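PDB 4RU4: tail spike protein gp49 from Pseudomonas phage LKA1, which serves as the trimeric tailspike of the virion and probably cleaves, as a lyase, the O-specific polysaccharide of the Pseudomonas host during entry. Local coordinates for residues Q61-V64 / P69-I72; C286-Y289 / H293-A296; V548-R553 / N558-A563; L577-D580 / N584-S587. All coordinates share one frame; numbering follows the deposited sequence.

Contact 1 of 4, residues Q61-V64 / P69-I72; sequences QAAV and PVHI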
loop_
_atom_site.group_PDB
_atom_site.type_symbol
_atom_site.label_atom_id
_atom_site.label_comp_id
_atom_site.label_asym_id
_atom_site.label_seq_id
_atom_site.Cartn_x
_atom_site.Cartn_y
_atom_site.Cartn_z
ATOM N N GLN B 61 16.171 38.667 -5.316
ATOM C CA GLN B 61 17.491 38.136 -5.687
ATOM C C GLN B 61 18.550 38.536 -4.671
ATOM O O GLN B 61 19.408 37.715 -4.304
ATOM C CB GLN B 61 17.919 38.562 -7.109
ATOM C CG GLN B 61 19.225 37.897 -7.556
ATOM C CD GLN B 61 19.067 36.381 -7.702
ATOM O OE1 GLN B 61 18.295 35.906 -8.537
ATOM N NE2 GLN B 61 19.778 35.624 -6.873
ATOM N N ALA B 62 18.498 39.787 -4.218
ATOM C CA ALA B 62 19.470 40.272 -3.220
ATOM C C ALA B 62 19.308 39.541 -1.887
ATOM O O ALA B 62 20.304 39.239 -1.189
ATOM C CB ALA B 62 19.354 41.796 -3.015
ATOM N N ALA B 63 18.060 39.246 -1.534
ATOM C CA ALA B 63 17.800 38.494 -0.307
ATOM C C ALA B 63 18.410 37.094 -0.394
ATOM O O ALA B 63 19.082 36.634 0.541
ATOM C CB ALA B 63 16.283 38.400 -0.028
ATOM N N VAL B 64 18.152 36.409 -1.508
ATOM C CA VAL B 64 18.775 35.115 -1.756
ATOM C C VAL B 64 20.292 35.240 -1.691
ATOM O O VAL B 64 20.959 34.422 -1.065
ATOM C CB VAL B 64 18.338 34.526 -3.114
ATOM C CG1 VAL B 64 19.233 33.368 -3.523
ATOM C CG2 VAL B 64 16.864 34.085 -3.046
ATOM N N PRO B 69 18.582 32.338 5.084
ATOM C CA PRO B 69 17.263 31.844 4.682
ATOM C C PRO B 69 16.332 33.024 4.442
ATOM O O PRO B 69 16.391 34.022 5.168
ATOM C CB PRO B 69 16.790 31.022 5.907
ATOM C CG PRO B 69 18.037 30.637 6.610
ATOM C CD PRO B 69 18.996 31.807 6.396
ATOM N N VAL B 70 15.494 32.916 3.416
ATOM C CA VAL B 70 14.609 34.001 3.026
ATOM C C VAL B 70 13.173 33.672 3.401
ATOM O O VAL B 70 12.665 32.602 3.067
ATOM C CB VAL B 70 14.710 34.259 1.510
ATOM C CG1 VAL B 70 13.747 35.370 1.058
ATOM C CG2 VAL B 70 16.163 34.614 1.158
ATOM N N HIS B 71 12.527 34.591 4.108
ATOM C CA HIS B 71 11.112 34.464 4.380
ATOM C C HIS B 71 10.348 35.461 3.519
ATOM O O HIS B 71 10.663 36.647 3.514
ATOM C CB HIS B 71 10.782 34.723 5.854
ATOM C CG HIS B 71 9.313 34.705 6.122
ATOM N ND1 HIS B 71 8.562 33.550 6.055
ATOM C CD2 HIS B 71 8.442 35.705 6.392
ATOM C CE1 HIS B 71 7.293 33.838 6.289
ATOM N NE2 HIS B 71 7.193 35.138 6.499
ATOM N N ILE B 72 9.355 34.971 2.788
ATOM C CA ILE B 72 8.573 35.819 1.896
ATOM C C ILE B 72 7.179 35.986 2.485
ATOM O O ILE B 72 6.377 35.080 2.435
ATOM C CB ILE B 72 8.448 35.189 0.485
ATOM C CG1 ILE B 72 9.830 34.969 -0.131
ATOM C CG2 ILE B 72 7.579 36.065 -0.437
ATOM C CD1 ILE B 72 9.784 34.543 -1.603
#
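The last turn of helix 55-65 lies against the first strand that follows it, 70-72, and they meet through Val70, whose side chain points at the helix and touches Ala63 and Val64. Both methyls of Val70 take part, in different ways. CG2 sits over the backbone of the helix, 3.6 Å from Ala63 O and 3.8 Å from Val64 N, so that it rests on the peptide group joining those two residues. CG1 lies farther from that peptide and touches the Ala63 methyl, CB to CG1 4.1 Å, almost as near as Ala63 CB is to Val70 CG2 at 4.0 Å. The fork of the valine thus straddles one alanine methyl. With CG1 trans to its own backbone nitrogen (chi1 178°), CG2 is carried to the nitrogen side of the residue, which brings it over the carbonyl of Ala63. Strand 70-72 pairs in parallel with strand 89-93, as successive coils do in a right-handed beta-helix of the pectin lyase type, and Val70 has backbone hydrogen bonds to Gln90 and Ala92. The helix therefore packs on the N-terminal end of this stack. Val64 contributes less: its CB is directed away from the strand, and its CG2 comes only to 4.3 Å from Val70 CG2, while the same side chain also touches Ile83, Ser85 and Leu89. No hydrogen bond links the two segments, and Ala63 O, beneath the valine methyl, is satisfied by Ser66 OG. Ala63 also touches Phe20.

Contact 2 of 4, residues C286-Y289 / H293-A296; sequences CKVY and HAIA. With EDO (1,2-ethanediol), chain T.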
loop_
_atom_site.group_PDB
_atom_site.type_symbol
_atom_site.label_atom_id
_atom_site.label_comp_id
_atom_site.label_asym_id
_atom_site.label_seq_id
_atom_site.Cartn_x
_atom_site.Cartn_y
_atom_site.Cartn_z
ATOM N N CYS B 286 0.861 14.830 -3.434
ATOM C CA CYS B 286 0.724 15.956 -4.355
ATOM C C CYS B 286 -0.491 15.818 -5.263
ATOM O O CYS B 286 -0.838 14.693 -5.674
ATOM C CB CYS B 286 1.967 16.079 -5.239
ATOM S SG CYS B 286 3.467 16.565 -4.334
ATOM N N LYS B 287 -1.108 16.957 -5.596
ATOM C CA LYS B 287 -2.173 17.001 -6.612
ATOM C C LYS B 287 -1.572 17.644 -7.844
ATOM O O LYS B 287 -1.028 18.758 -7.766
ATOM C CB LYS B 287 -3.396 17.802 -6.106
ATOM C CG LYS B 287 -4.557 17.909 -7.126
ATOM C CD LYS B 287 -5.879 18.375 -6.451
ATOM C CE LYS B 287 -6.980 18.637 -7.517
ATOM N NZ LYS B 287 -6.705 19.929 -8.224
ATOM N N VAL B 288 -1.592 16.928 -8.974
ATOM C CA VAL B 288 -0.833 17.361 -10.129
ATOM C C VAL B 288 -1.656 17.267 -11.423
ATOM O O VAL B 288 -2.379 16.271 -11.658
ATOM C CB VAL B 288 0.477 16.533 -10.273
ATOM C CG1 VAL B 288 1.357 17.108 -11.377
ATOM C CG2 VAL B 288 1.250 16.459 -8.935
ATOM N N TYR B 289 -1.573 18.314 -12.239
ATOM C CA TYR B 289 -2.089 18.296 -13.611
ATOM C C TYR B 289 -0.986 18.736 -14.560
ATOM O O TYR B 289 -0.264 19.675 -14.257
ATOM C CB TYR B 289 -3.285 19.257 -13.814
ATOM C CG TYR B 289 -3.629 19.376 -15.276
ATOM C CD1 TYR B 289 -4.396 18.398 -15.922
ATOM C CD2 TYR B 289 -3.112 20.425 -16.049
ATOM C CE1 TYR B 289 -4.683 18.492 -17.269
ATOM C CE2 TYR B 289 -3.376 20.514 -17.401
ATOM C CZ TYR B 289 -4.149 19.541 -18.009
ATOM O OH TYR B 289 -4.411 19.661 -19.361
ATOM N N HIS B 293 2.262 14.737 -19.215
ATOM C CA HIS B 293 2.574 13.818 -18.128
ATOM C C HIS B 293 2.556 14.553 -16.807
ATOM O O HIS B 293 3.379 15.418 -16.593
ATOM C CB HIS B 293 3.963 13.243 -18.304
ATOM C CG HIS B 293 4.166 12.550 -19.611
ATOM N ND1 HIS B 293 3.186 11.776 -20.204
ATOM C CD2 HIS B 293 5.232 12.527 -20.447
ATOM C CE1 HIS B 293 3.657 11.278 -21.334
ATOM N NE2 HIS B 293 4.888 11.734 -21.512
ATOM N N ALA B 294 1.626 14.210 -15.931
ATOM C CA ALA B 294 1.537 14.896 -14.640
ATOM C C ALA B 294 2.844 14.727 -13.872
ATOM O O ALA B 294 3.394 15.679 -13.333
ATOM C CB ALA B 294 0.353 14.347 -13.814
ATOM N N ILE B 295 3.300 13.490 -13.761
ATOM C CA ILE B 295 4.620 13.217 -13.214
ATOM C C ILE B 295 5.350 12.393 -14.261
ATOM O O ILE B 295 4.741 11.539 -14.944
ATOM C CB ILE B 295 4.550 12.480 -11.854
ATOM C CG1 ILE B 295 3.812 13.347 -10.815
ATOM C CG2 ILE B 295 5.952 12.078 -11.369
ATOM C CD1 ILE B 295 3.785 12.718 -9.387
ATOM N N ALA B 296 6.647 12.658 -14.413
ATOM C CA ALA B 296 7.452 11.942 -15.387
ATOM C C ALA B 296 8.830 11.704 -14.815
ATOM O O ALA B 296 9.206 12.319 -13.815
ATOM C CB ALA B 296 7.562 12.741 -16.663
HETATM C C1 EDO T . -3.212 20.787 -9.183
HETATM O O1 EDO T . -4.198 21.313 -8.278
HETATM C C2 EDO T . -3.821 20.684 -10.571
HETATM O O2 EDO T . -4.933 19.778 -10.617
#
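Val288 faces the corner at Ala294 and Ile295 with both of its methyls. CG1 lies 3.2 Å from Ala294 O and 3.8 Å from Ala294 CB. CG2, on the other branch, reaches Ile295 CG1 at a looser 4.4 Å. With CG1 trans to the backbone nitrogen (chi1 -173°), one methyl falls on each corner residue. One shell out, Leu318 touches all three residues, and strand 287-290 is paired in parallel between 260-263 and 317-320, the coil-on-coil stacking of a pectin lyase-like beta-helix. Val288, buried and packed with Leu318 against the corner residues, faces the interior of the coil. On the other side of the strand, Lys287 NZ grips both hydroxyls of an ethanediol, O1 at 2.9 Å and O2 at 3.0 Å; this molecule, probably from the crystallisation liquor, also bonds to Glu172 of the third subunit. The same NZ forms a salt bridge with that glutamate, and the Tyr289 ring makes a cation-pi contact with Arg184 of the third subunit. No hydrogen bond crosses the contact itself, so it is held by van der Waals packing, mostly of apolar groups, whereas the outward side of the same strand carries polar and charged links between subunits.

Contact 3 of 4, residues V548-R553 / N558-A563; sequences VTKTDR and NRVGVA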
loop_
_atom_site.group_PDB
_atom_site.type_symbol
_atom_site.label_atom_id
_atom_site.label_comp_id
_atom_site.label_asym_id
_atom_site.label_seq_id
_atom_site.Cartn_x
_atom_site.Cartn_y
_atom_site.Cartn_z
ATOM N N VAL B 548 -12.043 -37.659 -17.689
ATOM C CA VAL B 548 -13.444 -38.025 -17.648
ATOM C C VAL B 548 -13.615 -39.236 -16.722
ATOM O O VAL B 548 -12.878 -40.216 -16.832
ATOM C CB VAL B 548 -13.998 -38.382 -19.059
ATOM C CG1 VAL B 548 -15.531 -38.524 -19.008
ATOM C CG2 VAL B 548 -13.593 -37.340 -20.113
ATOM N N THR B 549 -14.593 -39.164 -15.830
ATOM C CA THR B 549 -14.919 -40.271 -14.945
ATOM C C THR B 549 -16.428 -40.476 -14.908
ATOM O O THR B 549 -17.188 -39.506 -14.911
ATOM C CB THR B 549 -14.376 -39.999 -13.511
ATOM O OG1 THR B 549 -12.940 -39.966 -13.543
ATOM C CG2 THR B 549 -14.845 -41.060 -12.512
ATOM N N LYS B 550 -16.869 -41.736 -14.894
ATOM C CA LYS B 550 -18.294 -42.050 -14.748
ATOM C C LYS B 550 -18.671 -42.104 -13.270
ATOM O O LYS B 550 -17.970 -42.747 -12.463
ATOM C CB LYS B 550 -18.617 -43.410 -15.391
ATOM C CG LYS B 550 -19.910 -44.068 -14.856
ATOM C CD LYS B 550 -20.250 -45.320 -15.655
ATOM C CE LYS B 550 -21.101 -46.291 -14.878
ATOM N NZ LYS B 550 -21.850 -47.184 -15.796
ATOM N N THR B 551 -19.759 -41.417 -12.916
ATOM C CA THR B 551 -20.327 -41.512 -11.577
ATOM C C THR B 551 -21.847 -41.806 -11.533
ATOM O O THR B 551 -22.571 -41.731 -12.550
ATOM C CB THR B 551 -20.064 -40.240 -10.732
ATOM O OG1 THR B 551 -20.882 -39.170 -11.211
ATOM C CG2 THR B 551 -18.573 -39.844 -10.758
ATOM N N ASP B 552 -22.307 -42.187 -10.347
ATOM C CA ASP B 552 -23.732 -42.308 -10.040
ATOM C C ASP B 552 -24.489 -43.395 -10.803
ATOM O O ASP B 552 -25.716 -43.342 -10.983
ATOM C CB ASP B 552 -24.404 -40.933 -10.105
ATOM C CG ASP B 552 -23.850 -39.999 -9.045
ATOM O OD1 ASP B 552 -24.235 -40.172 -7.871
ATOM O OD2 ASP B 552 -22.983 -39.150 -9.364
ATOM N N ARG B 553 -23.735 -44.410 -11.200
ATOM C CA ARG B 553 -24.293 -45.631 -11.754
ATOM C C ARG B 553 -23.142 -46.638 -11.686
ATOM O O ARG B 553 -21.967 -46.256 -11.786
ATOM C CB ARG B 553 -24.722 -45.418 -13.217
ATOM C CG ARG B 553 -25.358 -46.673 -13.864
ATOM C CD ARG B 553 -26.700 -46.995 -13.220
ATOM N NE ARG B 553 -27.636 -45.890 -13.423
ATOM C CZ ARG B 553 -28.896 -45.865 -13.000
ATOM N NH1 ARG B 553 -29.414 -46.902 -12.348
ATOM N NH2 ARG B 553 -29.643 -44.801 -13.244
ATOM N N ASN B 558 -25.160 -54.881 -18.057
ATOM C CA ASN B 558 -24.081 -55.861 -18.177
ATOM C C ASN B 558 -22.643 -55.316 -18.153
ATOM O O ASN B 558 -21.693 -56.103 -18.126
ATOM C CB ASN B 558 -24.266 -56.646 -19.483
ATOM C CG ASN B 558 -24.130 -55.762 -20.712
ATOM O OD1 ASN B 558 -24.315 -54.544 -20.633
ATOM N ND2 ASN B 558 -23.829 -56.370 -21.865
ATOM N N ARG B 559 -22.483 -53.991 -18.226
ATOM C CA ARG B 559 -21.160 -53.348 -18.347
ATOM C C ARG B 559 -21.141 -52.030 -17.580
ATOM O O ARG B 559 -22.166 -51.338 -17.489
ATOM C CB ARG B 559 -20.804 -53.041 -19.814
ATOM C CG ARG B 559 -20.613 -54.280 -20.733
ATOM C CD ARG B 559 -19.316 -55.018 -20.386
ATOM N NE ARG B 559 -19.024 -56.152 -21.270
ATOM C CZ ARG B 559 -19.592 -57.357 -21.182
ATOM N NH1 ARG B 559 -20.506 -57.615 -20.252
ATOM N NH2 ARG B 559 -19.247 -58.308 -22.038
ATOM N N VAL B 560 -19.973 -51.685 -17.052
ATOM C CA VAL B 560 -19.750 -50.373 -16.440
ATOM C C VAL B 560 -19.571 -49.305 -17.521
ATOM O O VAL B 560 -20.184 -48.243 -17.474
ATOM C CB VAL B 560 -18.486 -50.364 -15.576
ATOM C CG1 VAL B 560 -18.327 -48.989 -14.907
ATOM C CG2 VAL B 560 -18.574 -51.437 -14.532
ATOM N N GLY B 561 -18.721 -49.611 -18.494
ATOM C CA GLY B 561 -18.358 -48.665 -19.517
ATOM C C GLY B 561 -17.104 -47.891 -19.157
ATOM O O GLY B 561 -16.853 -47.579 -17.987
ATOM N N VAL B 562 -16.320 -47.576 -20.182
ATOM C CA VAL B 562 -15.073 -46.846 -20.032
ATOM C C VAL B 562 -15.277 -45.427 -20.535
ATOM O O VAL B 562 -15.587 -45.208 -21.708
ATOM C CB VAL B 562 -13.930 -47.552 -20.838
ATOM C CG1 VAL B 562 -12.601 -46.818 -20.671
ATOM C CG2 VAL B 562 -13.796 -49.019 -20.400
ATOM N N ALA B 563 -15.110 -44.463 -19.634
ATOM C CA ALA B 563 -15.275 -43.055 -19.926
ATOM C C ALA B 563 -14.025 -42.513 -20.615
ATOM O O ALA B 563 -12.920 -42.659 -20.091
ATOM C CB ALA B 563 -15.520 -42.272 -18.605
#
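Lys550 NZ is gripped by three oxygens, of which Val560 O lies across the contact at 2.6 Å. The ammonium approaches in the carbonyl plane, on a lone pair, with a C=O...N angle of 134°. Ser554 O and Asn591 OD1 are its other two acceptors, so this buried charge is surrounded by neutral oxygens that probably help to stabilise it. The side chain gets there by running out almost straight: CG is trans to the backbone nitrogen (chi1 158°) and the torsions beyond it remain extended. On its way the aliphatic part passes Val560, with CE 3.9 Å from Val560 CG1 and CD 3.4 Å from Val560 O. Strand 545-551 and strand 562-568 belong to the C-terminal domain, which matches an Ig-like family of tailspike proteins; they lie in different sheets, the first paired with 590-600 and the second with 572-578. The lysine reaches from one to the approach of the other. Nearer the start of 548-553, Ala563 turns its methyl toward that segment, and CB meets Val548 CG1 at 3.8 Å and Lys550 N at 4.0 Å. Between these two points Gly561 adopts a positive phi (93°), a backbone shape readily open to glycine. The domain is also an assembly interface: Gly561 N donates to Asp580 OD1 of the third subunit, and Thr549 OG1, on the face of its strand turned from Ala563, is hydrogen-bonded to Gln547 OE1 of that subunit.

Contact 4 of 4, residues L577-D580 / N584-S587; sequences LFTD and NFSS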
loop_
_atom_site.group_PDB
_atom_site.type_symbol
_atom_site.label_atom_id
_atom_site.label_comp_id
_atom_site.label_asym_id
_atom_site.label_seq_id
_atom_site.Cartn_x
_atom_site.Cartn_y
_atom_site.Cartn_z
ATOM N N LEU B 577 -18.915 -42.931 -23.270
ATOM C CA LEU B 577 -18.908 -44.089 -22.383
ATOM C C LEU B 577 -19.036 -45.332 -23.273
ATOM O O LEU B 577 -20.044 -45.475 -23.966
ATOM C CB LEU B 577 -20.087 -44.020 -21.405
ATOM C CG LEU B 577 -20.167 -45.162 -20.379
ATOM C CD1 LEU B 577 -19.020 -45.051 -19.381
ATOM C CD2 LEU B 577 -21.529 -45.191 -19.657
ATOM N N PHE B 578 -18.013 -46.194 -23.276
ATOM C CA PHE B 578 -17.890 -47.285 -24.267
ATOM C C PHE B 578 -17.637 -48.585 -23.510
ATOM O O PHE B 578 -16.754 -48.632 -22.657
ATOM C CB PHE B 578 -16.673 -47.065 -25.187
ATOM C CG PHE B 578 -16.855 -46.010 -26.248
ATOM C CD1 PHE B 578 -16.889 -44.664 -25.920
ATOM C CD2 PHE B 578 -16.942 -46.379 -27.595
ATOM C CE1 PHE B 578 -17.024 -43.681 -26.905
ATOM C CE2 PHE B 578 -17.087 -45.417 -28.581
ATOM C CZ PHE B 578 -17.136 -44.056 -28.235
ATOM N N THR B 579 -18.374 -49.652 -23.806
ATOM C CA THR B 579 -18.071 -50.916 -23.125
ATOM C C THR B 579 -16.673 -51.311 -23.607
ATOM O O THR B 579 -16.323 -51.035 -24.774
ATOM C CB THR B 579 -19.097 -52.024 -23.441
ATOM O OG1 THR B 579 -19.017 -52.398 -24.830
ATOM C CG2 THR B 579 -20.523 -51.548 -23.110
ATOM N N ASP B 580 -15.844 -51.897 -22.742
ATOM C CA ASP B 580 -14.448 -52.095 -23.170
ATOM C C ASP B 580 -14.376 -53.053 -24.371
ATOM O O ASP B 580 -13.575 -52.848 -25.294
ATOM C CB ASP B 580 -13.563 -52.602 -22.029
ATOM C CG ASP B 580 -12.069 -52.498 -22.350
ATOM O OD1 ASP B 580 -11.622 -51.477 -22.962
ATOM O OD2 ASP B 580 -11.336 -53.443 -21.992
ATOM N N ASN B 584 -22.881 -54.677 -26.691
ATOM C CA ASN B 584 -23.917 -53.705 -26.366
ATOM C C ASN B 584 -24.243 -53.663 -24.883
ATOM O O ASN B 584 -24.275 -54.696 -24.237
ATOM C CB ASN B 584 -25.204 -54.020 -27.125
ATOM C CG ASN B 584 -25.080 -53.779 -28.621
ATOM O OD1 ASN B 584 -24.199 -53.053 -29.077
ATOM N ND2 ASN B 584 -25.968 -54.393 -29.387
ATOM N N PHE B 585 -24.496 -52.467 -24.350
ATOM C CA PHE B 585 -25.124 -52.332 -23.042
ATOM C C PHE B 585 -26.470 -53.085 -23.041
ATOM O O PHE B 585 -27.202 -53.095 -24.044
ATOM C CB PHE B 585 -25.374 -50.859 -22.728
ATOM C CG PHE B 585 -24.140 -50.092 -22.352
ATOM C CD1 PHE B 585 -23.587 -50.211 -21.076
ATOM C CD2 PHE B 585 -23.550 -49.226 -23.263
ATOM C CE1 PHE B 585 -22.446 -49.482 -20.729
ATOM C CE2 PHE B 585 -22.414 -48.498 -22.927
ATOM C CZ PHE B 585 -21.877 -48.616 -21.657
ATOM N N SER B 586 -26.806 -53.715 -21.927
ATOM C CA SER B 586 -28.036 -54.503 -21.872
ATOM C C SER B 586 -29.210 -53.770 -21.201
ATOM O O SER B 586 -30.349 -54.246 -21.262
ATOM C CB SER B 586 -27.783 -55.862 -21.198
ATOM O OG SER B 586 -27.440 -55.713 -19.823
ATOM N N SER B 587 -28.930 -52.621 -20.577
ATOM C CA SER B 587 -29.950 -51.761 -19.956
ATOM C C SER B 587 -29.806 -50.307 -20.415
ATOM O O SER B 587 -28.698 -49.855 -20.666
ATOM C CB SER B 587 -29.810 -51.765 -18.432
ATOM O OG SER B 587 -30.073 -53.054 -17.923
#
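Thr579 CG2 stands over the centre of the Phe585 ring, 3.5 Å from its centroid and only 10° off the ring normal, a CH-pi contact that is the tight part of this pairing. From the Thr579 methyl CG2 the distances to the ring carbons of Phe585 run from 3.5 Å at CZ to 4.0 Å at CG. The threonine's chi1 of 66° sends the methyl to the ring and leaves OG1 on another branch, where Thr583 O binds it. Leu577 meets the ring differently: its O lies in the ring plane at the edge, 4.0 Å from CE2, while CD2 is 4.0 Å from CZ, the leucine side chain crossing the phenylalanine at about a right angle. The ring thus plugs the turn that follows strand 572-578 in the C-terminal Ig-like domain, the chain from 584 coming back over the strand's end. Thr523 and Ala556 also touch Phe585, and its backbone is hydrogen-bonded to Ala527. Looser by far is the chain just after the ring, where Ser586 is exposed; Asn558 holds the returning chain on both sides of Phe585 in sequence, OD1 accepting from Ser586 N and ND2 donating to Asn584 O.

In the fold
The four contacts follow one another along the chain and along the elongated spike. Contact 1 lies at the N-terminal end of the beta-helix and contact 2 further along it, with centres 28 Å apart and nearest atoms about 19 Å apart. Contacts 3 and 4 share the C-terminal Ig-like domain, with centres 9 Å apart, and touch: Val562 N lies 2.7 Å from Phe578 O, probably a hydrogen bond. The centre of contact 3 is 64 Å from that of contact 2. None of the four includes Gly368 or Asp394, which bind calcium, although the side chain of Thr549 in contact 3 lies about 5 Å from a bound calcium ion; contacts 2, 3 and 4 all meet the third subunit.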